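Local coordinates for protein glypican-1 (Homo sapiens, PDB 4YWT) that carries heparan sulfate chains at the cell surface, binds alpha-4(V) collagen through them and takes part in Schwann cell myelination, at residues Arg209-Arg214 / Gly305-Glu310; Arg148-Gly153 / Ala218-Val223; Asp294-Ile299 / Asn464-Ala469; Arg104-His109 / Lys376-Ala381. The protein carries 3 engineered substitutions. All blocks are in the same frame, centred on the assembly; numbering follows the deposited sequence. Where two conformers were deposited one is given.

Contact 1: residues Arg209-Arg214 / Gly305-Glu310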
loop_
_atom_site.group_PDB
_atom_site.type_symbol
_atom_site.label_atom_id
_atom_site.label_comp_id
_atom_site.label_asym_id
_atom_site.label_seq_id
_atom_site.Cartn_x
_atom_site.Cartn_y
_atom_site.Cartn_z
ATOM N N ARG A 209 4.002 15.641 25.400
ATOM C CA ARG A 209 4.852 14.454 25.364
ATOM C C ARG A 209 4.078 13.241 24.857
ATOM O O ARG A 209 4.433 12.649 23.835
ATOM C CB ARG A 209 5.436 14.150 26.745
ATOM C CG ARG A 209 6.475 13.034 26.728
ATOM C CD ARG A 209 6.976 12.676 28.124
ATOM N NE ARG A 209 6.073 11.769 28.828
ATOM C CZ ARG A 209 5.323 12.114 29.869
ATOM N NH1 ARG A 209 5.368 13.352 30.341
ATOM N NH2 ARG A 209 4.530 11.219 30.443
ATOM N N LEU A 210 3.016 12.890 25.576
ATOM C CA LEU A 210 2.200 11.730 25.236
ATOM C C LEU A 210 1.654 11.819 23.811
ATOM O O LEU A 210 1.886 10.924 22.980
ATOM C CB LEU A 210 1.045 11.587 26.229
ATOM C CG LEU A 210 1.424 11.235 27.669
ATOM C CD1 LEU A 210 0.239 11.438 28.600
ATOM C CD2 LEU A 210 1.938 9.806 27.754
ATOM N N ARG A 211 0.943 12.911 23.536
ATOM C CA ARG A 211 0.286 13.091 22.246
ATOM C C ARG A 211 1.266 13.045 21.080
ATOM O O ARG A 211 1.028 12.340 20.101
ATOM C CB ARG A 211 -0.494 14.406 22.225
ATOM C CG ARG A 211 -1.735 14.382 23.098
ATOM C CD ARG A 211 -2.494 15.695 23.039
ATOM N NE ARG A 211 -3.713 15.637 23.841
ATOM C CZ ARG A 211 -4.878 15.177 23.397
ATOM N NH1 ARG A 211 -5.934 15.160 24.198
ATOM N NH2 ARG A 211 -4.987 14.731 22.151
ATOM N N ALA A 212 2.369 13.781 21.183
ATOM C CA ALA A 212 3.353 13.796 20.104
ATOM C C ALA A 212 3.981 12.419 19.928
ATOM O O ALA A 212 4.144 11.942 18.798
ATOM C CB ALA A 212 4.422 14.840 20.363
ATOM N N THR A 213 4.323 11.786 21.050
ATOM C CA THR A 213 4.927 10.458 21.028
ATOM C C THR A 213 4.052 9.460 20.279
ATOM O O THR A 213 4.535 8.736 19.410
ATOM C CB THR A 213 5.187 9.924 22.448
ATOM O OG1 THR A 213 6.160 10.751 23.099
ATOM C CG2 THR A 213 5.703 8.497 22.392
ATOM N N ARG A 214 2.765 9.429 20.608
ATOM C CA ARG A 214 1.837 8.536 19.917
ATOM C C ARG A 214 1.654 8.911 18.438
ATOM O O ARG A 214 1.920 8.108 17.526
ATOM C CB ARG A 214 0.483 8.541 20.632
ATOM C CG ARG A 214 -0.667 8.000 19.803
ATOM C CD ARG A 214 -1.982 8.042 20.572
ATOM N NE ARG A 214 -2.220 9.337 21.206
ATOM C CZ ARG A 214 -2.573 10.443 20.554
ATOM N NH1 ARG A 214 -2.768 11.570 21.224
ATOM N NH2 ARG A 214 -2.722 10.427 19.236
ATOM N N GLY A 305 -6.146 11.442 20.024
ATOM C CA GLY A 305 -6.339 10.924 21.364
ATOM C C GLY A 305 -7.795 10.548 21.568
ATOM O O GLY A 305 -8.594 10.606 20.633
ATOM N N THR A 306 -8.139 10.153 22.789
ATOM C CA THR A 306 -9.503 9.740 23.107
ATOM C C THR A 306 -10.348 10.861 23.717
ATOM O O THR A 306 -11.525 10.661 24.018
ATOM C CB THR A 306 -9.504 8.542 24.074
ATOM O OG1 THR A 306 -8.764 8.879 25.254
ATOM C CG2 THR A 306 -8.869 7.324 23.416
ATOM N N SER A 307 -9.751 12.035 23.896
ATOM C CA SER A 307 -10.399 13.117 24.635
ATOM C C SER A 307 -11.224 14.068 23.765
ATOM O O SER A 307 -11.765 15.056 24.264
ATOM C CB SER A 307 -9.352 13.921 25.410
ATOM O OG SER A 307 -8.761 13.136 26.431
ATOM N N GLY A 308 -11.318 13.778 22.473
ATOM C CA GLY A 308 -12.081 14.621 21.570
ATOM C C GLY A 308 -11.338 15.897 21.227
ATOM O O GLY A 308 -11.937 16.951 21.016
ATOM N N VAL A 309 -10.016 15.786 21.165
ATOM C CA VAL A 309 -9.139 16.910 20.873
ATOM C C VAL A 309 -8.527 16.673 19.498
ATOM O O VAL A 309 -8.393 15.526 19.072
ATOM C CB VAL A 309 -8.034 17.065 21.946
ATOM C CG1 VAL A 309 -7.195 18.313 21.703
ATOM C CG2 VAL A 309 -8.649 17.103 23.335
ATOM N N GLU A 310 -8.160 17.742 18.798
ATOM C CA GLU A 310 -7.639 17.600 17.447
ATOM C C GLU A 310 -6.256 16.965 17.496
ATOM O O GLU A 310 -5.720 16.714 18.575
ATOM C CB GLU A 310 -7.570 18.961 16.755
ATOM C CG GLU A 310 -6.958 20.046 17.630
ATOM C CD GLU A 310 -6.523 21.268 16.845
ATOM O OE1 GLU A 310 -6.281 21.139 15.627
ATOM O OE2 GLU A 310 -6.420 22.356 17.448
HETATM O O HOH W 1 -7.685 13.723 22.254
#
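Arg211 reaches from helix 204-236 into the loop of Gly305-Glu310 and shows how one long cationic side chain can join a helix to a segment without regular structure. Its CB leaves the helix toward the loop, and CG, set beside the backbone N (chi1 -71°), starts an extended run through CD to NE that carries the charge across the gap. NE faces back to its own helix, where it forms a salt bridge with Glu207. CZ is the first atom to come near the loop, about 4.0 Å from Val309 CB. Beyond it NH1 makes the tightest approach, 3.4 Å from Val309 CG2. That valine crosses the arginine at about a right angle, with CG1 over one face of the guanidinium near its rim, while Ser307 CB lies at the edge of the same plane. Arg211 NH2 donates to a water at 2.9 Å, also in the guanidinium plane. Ser307 N donates to this water at 3.1 Å. Val309 N does so at 3.3 Å, the longest of the three bonds, and the donors crowd around a single acceptor. One turn later Arg214, bent at chi3 (48°), lays a face of its guanidinium against Gly305, CA standing 3.6 Å above the plane and toward the rim; its NH2 bonds to the carbonyl O of Lys302, just ahead of the loop. Gly305 thus lies where Arg211 and Arg214 converge. With donors on both sides, the accepting water links the segments where no direct bond does, and the charge of Arg211 is probably balanced by its salt bridge to Glu207.

Contact 2: residues Arg148-Gly153 / Ala218-Val223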
loop_
_atom_site.group_PDB
_atom_site.type_symbol
_atom_site.label_atom_id
_atom_site.label_comp_id
_atom_site.label_asym_id
_atom_site.label_seq_id
_atom_site.Cartn_x
_atom_site.Cartn_y
_atom_site.Cartn_z
ATOM N N ARG A 148 10.377 17.471 12.950
ATOM C CA ARG A 148 10.414 17.186 11.522
ATOM C C ARG A 148 11.352 16.014 11.227
ATOM O O ARG A 148 10.976 15.058 10.538
ATOM C CB ARG A 148 10.844 18.443 10.761
ATOM C CG ARG A 148 10.509 18.453 9.287
ATOM C CD ARG A 148 10.582 19.872 8.742
ATOM N NE ARG A 148 9.493 20.704 9.248
ATOM C CZ ARG A 148 9.650 21.920 9.762
ATOM N NH1 ARG A 148 10.861 22.455 9.848
ATOM N NH2 ARG A 148 8.597 22.600 10.196
ATOM N N LEU A 149 12.568 16.092 11.763
ATOM C CA LEU A 149 13.532 15.000 11.653
ATOM C C LEU A 149 12.969 13.704 12.223
ATOM O O LEU A 149 13.179 12.625 11.668
ATOM C CB LEU A 149 14.832 15.356 12.375
ATOM C CG LEU A 149 15.877 16.141 11.584
ATOM C CD1 LEU A 149 16.956 16.669 12.514
ATOM C CD2 LEU A 149 16.483 15.265 10.501
ATOM N N TYR A 150 12.255 13.825 13.336
ATOM C CA TYR A 150 11.633 12.680 13.989
ATOM C C TYR A 150 10.575 12.037 13.101
ATOM O O TYR A 150 10.448 10.814 13.065
ATOM C CB TYR A 150 11.013 13.102 15.321
ATOM C CG TYR A 150 10.446 11.956 16.123
ATOM C CD1 TYR A 150 11.277 10.986 16.664
ATOM C CD2 TYR A 150 9.081 11.848 16.346
ATOM C CE1 TYR A 150 10.763 9.938 17.400
ATOM C CE2 TYR A 150 8.558 10.802 17.083
ATOM C CZ TYR A 150 9.406 9.850 17.609
ATOM O OH TYR A 150 8.899 8.804 18.344
ATOM N N TYR A 151 9.817 12.866 12.389
ATOM C CA TYR A 151 8.812 12.358 11.465
ATOM C C TYR A 151 9.467 11.679 10.269
ATOM O O TYR A 151 9.008 10.631 9.818
ATOM C CB TYR A 151 7.887 13.477 10.975
ATOM C CG TYR A 151 7.052 13.071 9.777
ATOM C CD1 TYR A 151 5.912 12.292 9.932
ATOM C CD2 TYR A 151 7.410 13.457 8.491
ATOM C CE1 TYR A 151 5.151 11.914 8.843
ATOM C CE2 TYR A 151 6.655 13.083 7.395
ATOM C CZ TYR A 151 5.526 12.311 7.577
ATOM O OH TYR A 151 4.771 11.936 6.490
ATOM N N ARG A 152 10.536 12.280 9.755
ATOM C CA ARG A 152 11.184 11.756 8.555
ATOM C C ARG A 152 11.899 10.430 8.808
ATOM O O ARG A 152 12.337 9.766 7.867
ATOM C CB ARG A 152 12.165 12.781 7.984
ATOM C CG ARG A 152 11.487 13.988 7.359
ATOM C CD ARG A 152 12.449 14.778 6.489
ATOM N NE ARG A 152 11.843 16.009 5.986
ATOM C CZ ARG A 152 12.259 17.230 6.303
ATOM N NH1 ARG A 152 13.289 17.388 7.123
ATOM N NH2 ARG A 152 11.649 18.294 5.799
ATOM N N GLY A 153 12.015 10.045 10.073
ATOM C CA GLY A 153 12.550 8.740 10.412
ATOM C C GLY A 153 13.925 8.756 11.049
ATOM O O GLY A 153 14.406 7.716 11.500
ATOM N N ALA A 218 2.909 7.162 14.917
ATOM C CA ALA A 218 1.762 6.635 14.182
ATOM C C ALA A 218 1.815 7.072 12.717
ATOM O O ALA A 218 1.781 6.242 11.800
ATOM C CB ALA A 218 0.462 7.086 14.825
ATOM N N ALA A 219 1.915 8.383 12.512
ATOM C CA ALA A 219 1.981 8.971 11.177
ATOM C C ALA A 219 3.138 8.403 10.359
ATOM O O ALA A 219 2.959 7.968 9.206
ATOM C CB ALA A 219 2.107 10.482 11.283
ATOM N N ARG A 220 4.324 8.414 10.963
ATOM C CA ARG A 220 5.522 7.915 10.301
ATOM C C ARG A 220 5.372 6.456 9.883
ATOM O O ARG A 220 5.720 6.087 8.761
ATOM C CB ARG A 220 6.743 8.063 11.210
ATOM C CG ARG A 220 8.048 7.679 10.534
ATOM C CD ARG A 220 8.973 6.950 11.489
ATOM N NE ARG A 220 9.402 7.795 12.597
ATOM C CZ ARG A 220 9.795 7.330 13.779
ATOM N NH1 ARG A 220 9.806 6.024 14.007
ATOM N NH2 ARG A 220 10.172 8.170 14.732
ATOM N N SER A 221 4.854 5.630 10.788
ATOM C CA SER A 221 4.688 4.209 10.511
ATOM C C SER A 221 3.661 3.978 9.407
ATOM O O SER A 221 3.822 3.083 8.574
ATOM C CB SER A 221 4.281 3.462 11.780
ATOM O OG SER A 221 5.268 3.604 12.785
ATOM N N PHE A 222 2.605 4.785 9.403
ATOM C CA PHE A 222 1.584 4.675 8.366
ATOM C C PHE A 222 2.176 4.993 6.991
ATOM O O PHE A 222 2.039 4.206 6.037
ATOM C CB PHE A 222 0.406 5.603 8.671
ATOM C CG PHE A 222 -0.707 5.523 7.665
ATOM C CD1 PHE A 222 -1.623 4.484 7.705
ATOM C CD2 PHE A 222 -0.845 6.493 6.686
ATOM C CE1 PHE A 222 -2.648 4.408 6.783
ATOM C CE2 PHE A 222 -1.872 6.426 5.762
ATOM C CZ PHE A 222 -2.773 5.382 5.810
ATOM N N VAL A 223 2.846 6.141 6.898
ATOM C CA VAL A 223 3.480 6.548 5.643
ATOM C C VAL A 223 4.493 5.499 5.158
ATOM O O VAL A 223 4.501 5.112 3.976
ATOM C CB VAL A 223 4.168 7.922 5.799
ATOM C CG1 VAL A 223 5.186 8.157 4.694
ATOM C CG2 VAL A 223 3.123 9.031 5.823
#
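Arg220 overlaps the ring of Tyr150 with the end of its guanidinium, NH2 standing 3.2 Å above one face and offset toward the rim. The two planes are 78° apart, so this is a cation-pi contact in which NH2 points at the ring face, with CZ 4.7 Å from the ring centroid; it is not a flat stack. NH2 also shares with NE the edge that carries the polar part of the contact. NE and NH2 both donate to the carbonyl O of Tyr150, at 3.2 Å and 3.1 Å, a side-on grip by two nitrogens on one atom. NE approaches nearly along the C=O axis, NH2 from a direction tilted 25° out of the carbonyl plane, and neither bond is straight. Arg220 CG, anti to the backbone N, lies 3.2 Å from Tyr151 O; the bends at chi2 and chi3 beyond it turn NE and NH2 to Tyr150. On another side of helix 137-152, Tyr151 lies between the helices: Ala219 CB sits at its ring edge, Val223 CG2 is 3.4 Å from Tyr151 OH, and OH makes a hydrogen bond to Asp107 of helix 70-129. Arg220 thus supplies donors to a carbonyl that has only a weak bond from Gly153 N within its own segment. Gly153, the first residue to leave helical angles, with positive phi, packs its CA near NE. This arginine donating to a carbonyl in the last turn of a neighbouring helix, between segments whose axes approach to 9.5 Å and cross at -36°, belongs to the elongated all-helical core of the glypican fold.

Contact 3: residues Asp294-Ile299 / Asn464-Ala469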
loop_
_atom_site.group_PDB
_atom_site.type_symbol
_atom_site.label_atom_id
_atom_site.label_comp_id
_atom_site.label_asym_id
_atom_site.label_seq_id
_atom_site.Cartn_x
_atom_site.Cartn_y
_atom_site.Cartn_z
ATOM N N ASP A 294 -4.034 -4.516 7.613
ATOM C CA ASP A 294 -4.781 -4.504 8.866
ATOM C C ASP A 294 -4.122 -3.587 9.891
ATOM O O ASP A 294 -4.788 -2.748 10.506
ATOM C CB ASP A 294 -4.910 -5.915 9.438
ATOM C CG ASP A 294 -6.247 -6.554 9.117
ATOM O OD1 ASP A 294 -6.878 -6.152 8.116
ATOM O OD2 ASP A 294 -6.669 -7.459 9.869
ATOM N N SER A 295 -2.812 -3.743 10.070
ATOM C CA SER A 295 -2.093 -2.908 11.030
ATOM C C SER A 295 -2.075 -1.444 10.583
ATOM O O SER A 295 -2.011 -0.533 11.408
ATOM C CB SER A 295 -0.664 -3.423 11.233
ATOM O OG SER A 295 0.146 -3.173 10.099
ATOM N N MET A 296 -2.150 -1.227 9.273
ATOM C CA MET A 296 -2.158 0.120 8.714
ATOM C C MET A 296 -3.511 0.792 8.916
ATOM O O MET A 296 -3.586 1.999 9.143
ATOM C CB MET A 296 -1.803 0.086 7.227
ATOM C CG MET A 296 -0.308 0.060 6.954
ATOM S SD MET A 296 0.102 0.419 5.235
ATOM C CE MET A 296 -0.722 -0.928 4.400
ATOM N N VAL A 297 -4.581 0.008 8.826
ATOM C CA VAL A 297 -5.907 0.516 9.143
ATOM C C VAL A 297 -5.973 0.832 10.633
ATOM O O VAL A 297 -6.505 1.867 11.039
ATOM C CB VAL A 297 -7.015 -0.489 8.764
ATOM C CG1 VAL A 297 -8.334 -0.119 9.426
ATOM C CG2 VAL A 297 -7.175 -0.558 7.252
ATOM N N LEU A 298 -5.400 -0.054 11.442
ATOM C CA LEU A 298 -5.414 0.116 12.892
ATOM C C LEU A 298 -4.630 1.334 13.373
ATOM O O LEU A 298 -5.075 2.039 14.278
ATOM C CB LEU A 298 -4.869 -1.138 13.579
ATOM C CG LEU A 298 -5.897 -2.231 13.871
ATOM C CD1 LEU A 298 -5.255 -3.381 14.632
ATOM C CD2 LEU A 298 -7.071 -1.654 14.647
ATOM N N ILE A 299 -3.469 1.582 12.772
ATOM C CA ILE A 299 -2.578 2.637 13.252
ATOM C C ILE A 299 -3.182 4.038 13.098
ATOM O O ILE A 299 -2.807 4.961 13.823
ATOM C CB ILE A 299 -1.206 2.589 12.531
ATOM C CG1 ILE A 299 -0.164 3.413 13.294
ATOM C CG2 ILE A 299 -1.324 3.065 11.093
ATOM C CD1 ILE A 299 0.107 2.908 14.695
ATOM N N ASN A 464 5.401 -5.668 11.726
ATOM C CA ASN A 464 5.938 -5.644 13.083
ATOM C C ASN A 464 6.175 -4.215 13.559
ATOM O O ASN A 464 5.779 -3.848 14.676
ATOM C CB ASN A 464 7.236 -6.450 13.165
ATOM C CG ASN A 464 7.008 -7.940 12.983
ATOM O OD1 ASN A 464 5.949 -8.464 13.332
ATOM N ND2 ASN A 464 8.003 -8.628 12.437
ATOM N N ARG A 465 6.807 -3.412 12.704
ATOM C CA ARG A 465 7.007 -1.992 12.997
ATOM C C ARG A 465 5.702 -1.293 13.372
ATOM O O ARG A 465 5.669 -0.485 14.297
ATOM C CB ARG A 465 7.633 -1.266 11.803
ATOM C CG ARG A 465 9.127 -1.463 11.626
ATOM C CD ARG A 465 9.705 -0.308 10.817
ATOM N NE ARG A 465 11.103 -0.514 10.450
ATOM C CZ ARG A 465 11.516 -0.790 9.218
ATOM N NH1 ARG A 465 10.638 -0.891 8.230
ATOM N NH2 ARG A 465 12.808 -0.961 8.972
ATOM N N LEU A 466 4.631 -1.607 12.648
ATOM C CA LEU A 466 3.340 -0.962 12.877
ATOM C C LEU A 466 2.620 -1.472 14.120
ATOM O O LEU A 466 1.846 -0.741 14.737
ATOM C CB LEU A 466 2.439 -1.138 11.655
ATOM C CG LEU A 466 2.691 -0.151 10.518
ATOM C CD1 LEU A 466 2.479 -0.820 9.179
ATOM C CD2 LEU A 466 1.770 1.050 10.664
ATOM N N ARG A 467 2.862 -2.727 14.482
ATOM C CA ARG A 467 2.276 -3.276 15.699
ATOM C C ARG A 467 2.961 -2.658 16.914
ATOM O O ARG A 467 2.302 -2.254 17.883
ATOM C CB ARG A 467 2.391 -4.802 15.709
ATOM C CG ARG A 467 1.495 -5.470 14.675
ATOM C CD ARG A 467 1.680 -6.979 14.625
ATOM N NE ARG A 467 0.693 -7.603 13.745
ATOM C CZ ARG A 467 0.759 -8.858 13.310
ATOM N NH1 ARG A 467 1.772 -9.635 13.667
ATOM N NH2 ARG A 467 -0.189 -9.334 12.513
ATOM N N SER A 468 4.287 -2.566 16.845
ATOM C CA SER A 468 5.049 -1.897 17.893
ATOM C C SER A 468 4.636 -0.432 18.003
ATOM O O SER A 468 4.423 0.078 19.102
ATOM C CB SER A 468 6.550 -2.006 17.625
ATOM O OG SER A 468 6.982 -3.352 17.719
ATOM N N ALA A 469 4.521 0.233 16.858
ATOM C CA ALA A 469 4.091 1.627 16.811
ATOM C C ALA A 469 2.714 1.788 17.440
ATOM O O ALA A 469 2.457 2.757 18.155
ATOM C CB ALA A 469 4.081 2.134 15.380
HETATM O O HOH W 2 -0.719 -1.070 13.947
#
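Leu466 projects from helix 450-471 toward helix 286-299 and spreads its two methyls over different residues there. Chi1 only directs CG; it is chi2, at 145°, that parts the methyls, turning CD1 to Ser295 and Met296 and CD2 to Ile299. CD1 rests 3.7 Å from Met296 CG; beyond CG the methionine turns away, so its sulfur takes no share. Leu466 CD2 packs at the same distance from Ile299 CG2, the isoleucine crossing the leucine at about a right angle. In the glypican core this is a near-parallel helix pair, axes 9.2 Å apart and crossing at 27°, with helix 204-236 closing the apolar cluster through Ala218, Ser221 and Phe222. Ile299 holds CG1 anti to its backbone N, and chi2 at 62° then turns CD1 to Ala469, whose CB is 4.1 Å from it. Ser295 OG touches Leu466 CB at 3.4 Å while its hydrogen bond goes back to the carbonyl O of Leu292. At the side of this apolar seam a water donates to Ser295 O (2.9 Å) and Leu466 O (2.7 Å), joining one backbone carbonyl of each helix.

Contact 4: residues Arg104-His109 / Lys376-Ala381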
loop_
_atom_site.group_PDB
_atom_site.type_symbol
_atom_site.label_atom_id
_atom_site.label_comp_id
_atom_site.label_asym_id
_atom_site.label_seq_id
_atom_site.Cartn_x
_atom_site.Cartn_y
_atom_site.Cartn_z
ATOM N N ARG A 104 1.703 10.190 -1.257
ATOM C CA ARG A 104 1.924 11.617 -1.473
ATOM C C ARG A 104 0.983 12.454 -0.611
ATOM O O ARG A 104 1.421 13.371 0.092
ATOM C CB ARG A 104 1.742 11.975 -2.948
ATOM N N SER A 105 -0.304 12.116 -0.654
ATOM C CA SER A 105 -1.315 12.841 0.111
ATOM C C SER A 105 -0.999 12.891 1.605
ATOM O O SER A 105 -0.958 13.972 2.199
ATOM C CB SER A 105 -2.695 12.215 -0.105
ATOM O OG SER A 105 -3.141 12.414 -1.435
ATOM N N PHE A 106 -0.765 11.729 2.209
ATOM C CA PHE A 106 -0.530 11.679 3.650
ATOM C C PHE A 106 0.787 12.333 4.063
ATOM O O PHE A 106 0.823 13.093 5.036
ATOM C CB PHE A 106 -0.573 10.236 4.153
ATOM C CG PHE A 106 -1.960 9.750 4.458
ATOM C CD1 PHE A 106 -2.744 9.180 3.466
ATOM C CD2 PHE A 106 -2.484 9.875 5.735
ATOM C CE1 PHE A 106 -4.023 8.737 3.744
ATOM C CE2 PHE A 106 -3.763 9.435 6.020
ATOM C CZ PHE A 106 -4.534 8.863 5.022
ATOM N N ASP A 107 1.862 12.043 3.333
ATOM C CA ASP A 107 3.157 12.645 3.645
ATOM C C ASP A 107 3.057 14.172 3.588
ATOM O O ASP A 107 3.381 14.884 4.562
ATOM C CB ASP A 107 4.230 12.141 2.676
ATOM C CG ASP A 107 5.633 12.520 3.108
ATOM O OD1 ASP A 107 5.928 12.423 4.319
ATOM O OD2 ASP A 107 6.442 12.910 2.241
ATOM N N ASP A 108 2.576 14.658 2.445
ATOM C CA ASP A 108 2.403 16.087 2.224
ATOM C C ASP A 108 1.510 16.726 3.277
ATOM O O ASP A 108 1.768 17.849 3.702
ATOM C CB ASP A 108 1.822 16.352 0.832
ATOM C CG ASP A 108 2.863 16.247 -0.266
ATOM O OD1 ASP A 108 3.963 15.716 0.000
ATOM O OD2 ASP A 108 2.580 16.695 -1.398
ATOM N N HIS A 109 0.465 16.021 3.704
ATOM C CA HIS A 109 -0.461 16.613 4.664
ATOM C C HIS A 109 0.108 16.651 6.080
ATOM O O HIS A 109 -0.159 17.589 6.824
ATOM C CB HIS A 109 -1.797 15.876 4.680
ATOM C CG HIS A 109 -2.792 16.482 5.620
ATOM N ND1 HIS A 109 -3.237 17.780 5.493
ATOM C CD2 HIS A 109 -3.413 15.978 6.713
ATOM C CE1 HIS A 109 -4.094 18.048 6.461
ATOM N NE2 HIS A 109 -4.220 16.970 7.215
ATOM N N LYS A 376 -11.008 12.887 6.882
ATOM C CA LYS A 376 -11.514 12.520 5.565
ATOM C C LYS A 376 -10.497 11.653 4.832
ATOM O O LYS A 376 -10.849 10.637 4.214
ATOM C CB LYS A 376 -11.836 13.766 4.738
ATOM C CG LYS A 376 -12.951 14.624 5.305
ATOM C CD LYS A 376 -13.397 15.666 4.292
ATOM C CE LYS A 376 -14.380 16.650 4.898
ATOM N NZ LYS A 376 -15.515 15.947 5.559
ATOM N N LEU A 377 -9.234 12.067 4.908
ATOM C CA LEU A 377 -8.142 11.307 4.316
ATOM C C LEU A 377 -8.089 9.899 4.893
ATOM O O LEU A 377 -7.867 8.933 4.166
ATOM C CB LEU A 377 -6.806 12.015 4.542
ATOM C CG LEU A 377 -6.527 13.240 3.672
ATOM C CD1 LEU A 377 -5.217 13.890 4.085
ATOM C CD2 LEU A 377 -6.503 12.857 2.201
ATOM N N VAL A 378 -8.307 9.789 6.199
ATOM C CA VAL A 378 -8.283 8.495 6.870
ATOM C C VAL A 378 -9.460 7.621 6.435
ATOM O O VAL A 378 -9.291 6.426 6.207
ATOM C CB VAL A 378 -8.283 8.659 8.409
ATOM C CG1 VAL A 378 -8.754 7.388 9.098
ATOM C CG2 VAL A 378 -6.893 9.038 8.893
ATOM N N SER A 379 -10.642 8.216 6.303
ATOM C CA SER A 379 -11.810 7.475 5.824
ATOM C C SER A 379 -11.578 6.927 4.417
ATOM O O SER A 379 -11.762 5.728 4.159
ATOM C CB SER A 379 -13.058 8.362 5.838
ATOM O OG SER A 379 -13.566 8.510 7.152
ATOM N N GLU A 380 -11.170 7.813 3.512
ATOM C CA GLU A 380 -10.887 7.422 2.135
ATOM C C GLU A 380 -9.818 6.330 2.072
ATOM O O GLU A 380 -9.963 5.343 1.347
ATOM C CB GLU A 380 -10.451 8.639 1.315
ATOM C CG GLU A 380 -9.791 8.304 -0.016
ATOM C CD GLU A 380 -10.758 7.714 -1.026
ATOM O OE1 GLU A 380 -11.984 7.808 -0.810
ATOM O OE2 GLU A 380 -10.288 7.156 -2.039
ATOM N N ALA A 381 -8.755 6.509 2.849
ATOM C CA ALA A 381 -7.646 5.562 2.871
ATOM C C ALA A 381 -8.078 4.194 3.386
ATOM O O ALA A 381 -7.684 3.169 2.836
ATOM C CB ALA A 381 -6.505 6.105 3.715
#
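Helices 70-129 and 373-387 run antiparallel here, their short segments crossing at -159° with axes 11.2 Å apart and Phe106 nearest to Leu377 along the backbone. The pairing is part of the all-alpha glypican core, and the wide spacing is filled by one large aromatic and one branched side chain pointing past each other. Phe106 extends its ring until the far end lies over the turn between Leu377 and Ala381: CE1 and CZ both sit 3.6 Å from Ala381 CB, and CZ is also 3.9 Å from Leu377 CB. Next to CZ on the same rim, Phe106 CE2 approaches Val378 CG2 at 4.3 Å. A torsion of -85° at chi1 swings the ring out from a bond that does not itself aim at helix 373-387, and Phe222 of helix 204-236 meets it from a third helix. Leu377 answers in the reverse direction. Crossing His109 at a slant, Leu377 CD1 lies 3.8 Å from His109 CD2, while Leu377 CD2 comes near Ser105 CB. The serine hydroxyl takes no polar partner across this interface, for OG bonds to the carbonyl O of Thr101 one turn earlier. Phe106 CZ, finally, lies 3.4 Å from the carbonyl O of Leu377.

The four contacts lie along one elongated helical body, their centres 13 to 19 Å apart. Helix 204-236 ties them together: contacts 1 and 2 use adjoining parts of it, and the face carrying Ser221 and Phe222 touches contact 3 through Ala469 and Ile299. Contacts 2 and 4 touch as well, through helices 204-236 and 137-152 on one side and helix 70-129 on the other. Along the chain contact 4 opens first, and contacts 1 and 2, which also cross each other, both lie between its two segments in the sequence. Contact 3 follows contact 2 and crosses contacts 1 and 4. This interleaving knits distant parts of the sequence into a single core.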